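Local coordinates for FHA domain-containing protein FhaA (Mycobacterium tuberculosis, PDB 3PO8), which regulates cell growth and peptidoglycan synthesis by binding MviN, and recognises phosphorylated partners such as PknB and MviN through this FHA domain, at residues A[14-19]-A[36-41]. Residues are numbered along the deposited sequence; the frame is centred on the assembly and turned at random.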
loop_
_atom_site.group_PDB
_atom_site.type_symbol
_atom_site.label_atom_id
_atom_site.label_comp_id
_atom_site.label_asym_id
_atom_site.label_seq_id
_atom_site.Cartn_x
_atom_site.Cartn_y
_atom_site.Cartn_z
ATOM N N SER A 14 10.682 10.729 -5.234
ATOM C CA SER A 14 11.560 9.645 -5.640
ATOM C C SER A 14 10.960 8.820 -6.776
ATOM O O SER A 14 11.683 8.126 -7.487
ATOM C CB SER A 14 11.829 8.708 -4.456
ATOM O OG SER A 14 10.686 7.916 -4.142
ATOM N N GLY A 15 9.635 8.869 -6.888
ATOM C CA GLY A 15 8.880 8.025 -7.803
ATOM C C GLY A 15 8.935 6.540 -7.523
ATOM O O GLY A 15 8.466 5.762 -8.324
ATOM N N ARG A 16 9.497 6.125 -6.390
ATOM C CA ARG A 16 9.705 4.706 -6.118
ATOM C C ARG A 16 8.392 3.915 -6.144
ATOM O O ARG A 16 7.398 4.323 -5.545
ATOM C CB ARG A 16 10.394 4.507 -4.767
ATOM C CG ARG A 16 10.886 3.121 -4.540
ATOM C CD ARG A 16 12.002 3.076 -3.492
ATOM N NE ARG A 16 11.573 3.581 -2.204
ATOM C CZ ARG A 16 11.199 2.838 -1.169
ATOM N NH1 ARG A 16 11.198 1.510 -1.247
ATOM N NH2 ARG A 16 10.865 3.432 -0.029
ATOM N N THR A 17 8.441 2.759 -6.801
ATOM C CA THR A 17 7.263 1.989 -7.161
ATOM C C THR A 17 7.407 0.535 -6.736
ATOM O O THR A 17 8.485 -0.030 -6.755
ATOM C CB THR A 17 7.048 2.076 -8.686
ATOM O OG1 THR A 17 6.732 3.439 -9.030
ATOM C CG2 THR A 17 5.936 1.180 -9.170
ATOM N N TYR A 18 6.277 -0.057 -6.346
ATOM C CA TYR A 18 6.180 -1.459 -6.036
ATOM C C TYR A 18 4.986 -2.055 -6.765
ATOM O O TYR A 18 3.889 -1.457 -6.768
ATOM C CB TYR A 18 6.008 -1.627 -4.534
ATOM C CG TYR A 18 5.800 -3.055 -4.120
ATOM C CD1 TYR A 18 6.857 -3.945 -4.085
ATOM C CD2 TYR A 18 4.548 -3.519 -3.791
ATOM C CE1 TYR A 18 6.660 -5.270 -3.703
ATOM C CE2 TYR A 18 4.332 -4.847 -3.418
ATOM C CZ TYR A 18 5.391 -5.709 -3.371
ATOM O OH TYR A 18 5.232 -7.035 -3.009
ATOM N N GLN A 19 5.201 -3.197 -7.393
ATOM C CA GLN A 19 4.147 -3.914 -8.078
ATOM C C GLN A 19 3.641 -5.045 -7.199
ATOM O O GLN A 19 4.420 -5.865 -6.749
ATOM C CB GLN A 19 4.641 -4.452 -9.417
ATOM C CG GLN A 19 3.532 -5.034 -10.258
ATOM C CD GLN A 19 3.881 -5.142 -11.714
ATOM O OE1 GLN A 19 4.001 -6.237 -12.237
ATOM N NE2 GLN A 19 4.049 -4.005 -12.374
ATOM N N ARG A 36 9.176 -1.256 1.618
ATOM C CA ARG A 36 9.758 -0.755 2.854
ATOM C C ARG A 36 9.896 0.762 2.788
ATOM O O ARG A 36 10.482 1.287 1.837
ATOM C CB ARG A 36 11.107 -1.429 3.091
ATOM C CG ARG A 36 11.725 -1.116 4.432
ATOM C CD ARG A 36 13.057 -1.800 4.543
ATOM N NE ARG A 36 13.641 -1.652 5.865
ATOM C CZ ARG A 36 14.793 -2.190 6.225
ATOM N NH1 ARG A 36 15.452 -2.944 5.385
ATOM N NH2 ARG A 36 15.253 -1.992 7.448
ATOM N N LEU A 37 9.347 1.465 3.779
ATOM C CA LEU A 37 9.301 2.941 3.785
ATOM C C LEU A 37 10.192 3.518 4.890
ATOM O O LEU A 37 10.064 3.130 6.047
ATOM C CB LEU A 37 7.872 3.455 3.980
ATOM C CG LEU A 37 6.807 2.955 3.017
ATOM C CD1 LEU A 37 5.489 3.705 3.159
ATOM C CD2 LEU A 37 7.257 2.999 1.601
ATOM N N PRO A 38 11.039 4.500 4.537
ATOM C CA PRO A 38 11.934 5.158 5.467
ATOM C C PRO A 38 11.217 6.313 6.176
ATOM O O PRO A 38 11.441 7.485 5.885
ATOM C CB PRO A 38 13.039 5.654 4.557
ATOM C CG PRO A 38 12.348 5.996 3.342
ATOM C CD PRO A 38 11.348 4.915 3.162
ATOM N N ASP A 39 10.306 5.940 7.056
ATOM C CA ASP A 39 9.365 6.875 7.680
ATOM C C ASP A 39 9.122 6.373 9.080
ATOM O O ASP A 39 8.589 5.288 9.270
ATOM C CB ASP A 39 8.082 6.886 6.834
ATOM C CG ASP A 39 7.047 7.883 7.315
ATOM O OD1 ASP A 39 7.046 8.262 8.497
ATOM O OD2 ASP A 39 6.211 8.295 6.494
ATOM N N THR A 40 9.527 7.161 10.078
ATOM C CA THR A 40 9.419 6.721 11.461
ATOM C C THR A 40 7.979 6.708 11.959
ATOM O O THR A 40 7.690 6.135 13.007
ATOM C CB THR A 40 10.274 7.580 12.408
ATOM O OG1 THR A 40 9.909 8.958 12.262
ATOM C CG2 THR A 40 11.750 7.374 12.086
ATOM N N GLY A 41 7.080 7.315 11.191
ATOM C CA GLY A 41 5.666 7.287 11.539
ATOM C C GLY A 41 4.958 6.039 11.039
ATOM O O GLY A 41 3.799 5.824 11.372
HETATM O O HOH W 1 11.079 -1.588 -0.433
#
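R16 reaches across to the backbone of R36 and is the only residue of 14-19 to touch 36-41. The residues before it shape the turn it springs from. S14 OG accepts the backbone N of R16 at 3.1 Å, which makes an ST turn, and also bonds to D12. G15 has a positive phi and takes the chain round to R16. The R16 side chain leaves with CG anti to the backbone N (chi1 -168°) and then bends at chi3 (60°). The guanidinium arrives end-on at R36 O. NH2 makes the shorter, straighter bond to R36 O, 2.9 Å with an N-H...O angle of 155°, and lies in the carbonyl plane. NH1 reaches the same R36 O at 3.2 Å, tilted somewhat from that plane. Both bonds run in the guanidinium plane, so the fork fixes how the group is turned. A water in the guanidinium plane, beyond NH1, accepts from R36 N and, weakly, from R16 NH1. R16 therefore meets both the N-H and the C=O of R36, one of them through water. P38 comes from the opposite direction, and its CD lies 3.6 Å from R16 NH2, near the guanidinium plane. L37 CD2 touches R16 NH2 obliquely at 4.0 Å.

The FHA domain is a beta sandwich, and the contact bridges its two sheets at one margin. Strand 17-19 is outermost in the antiparallel sheet, beside 4-10. Strand 35-36 is outermost in the mixed sheet, beside 23-28. The L37 side chain turns inward and packs on S90 and I92.

Beyond R16, T17 OG1 bonds back to G15 O at 3.0 Å. The Y18 ring meets F35 with nearly parallel planes, and its OH bonds to N25, a second link between the sheets.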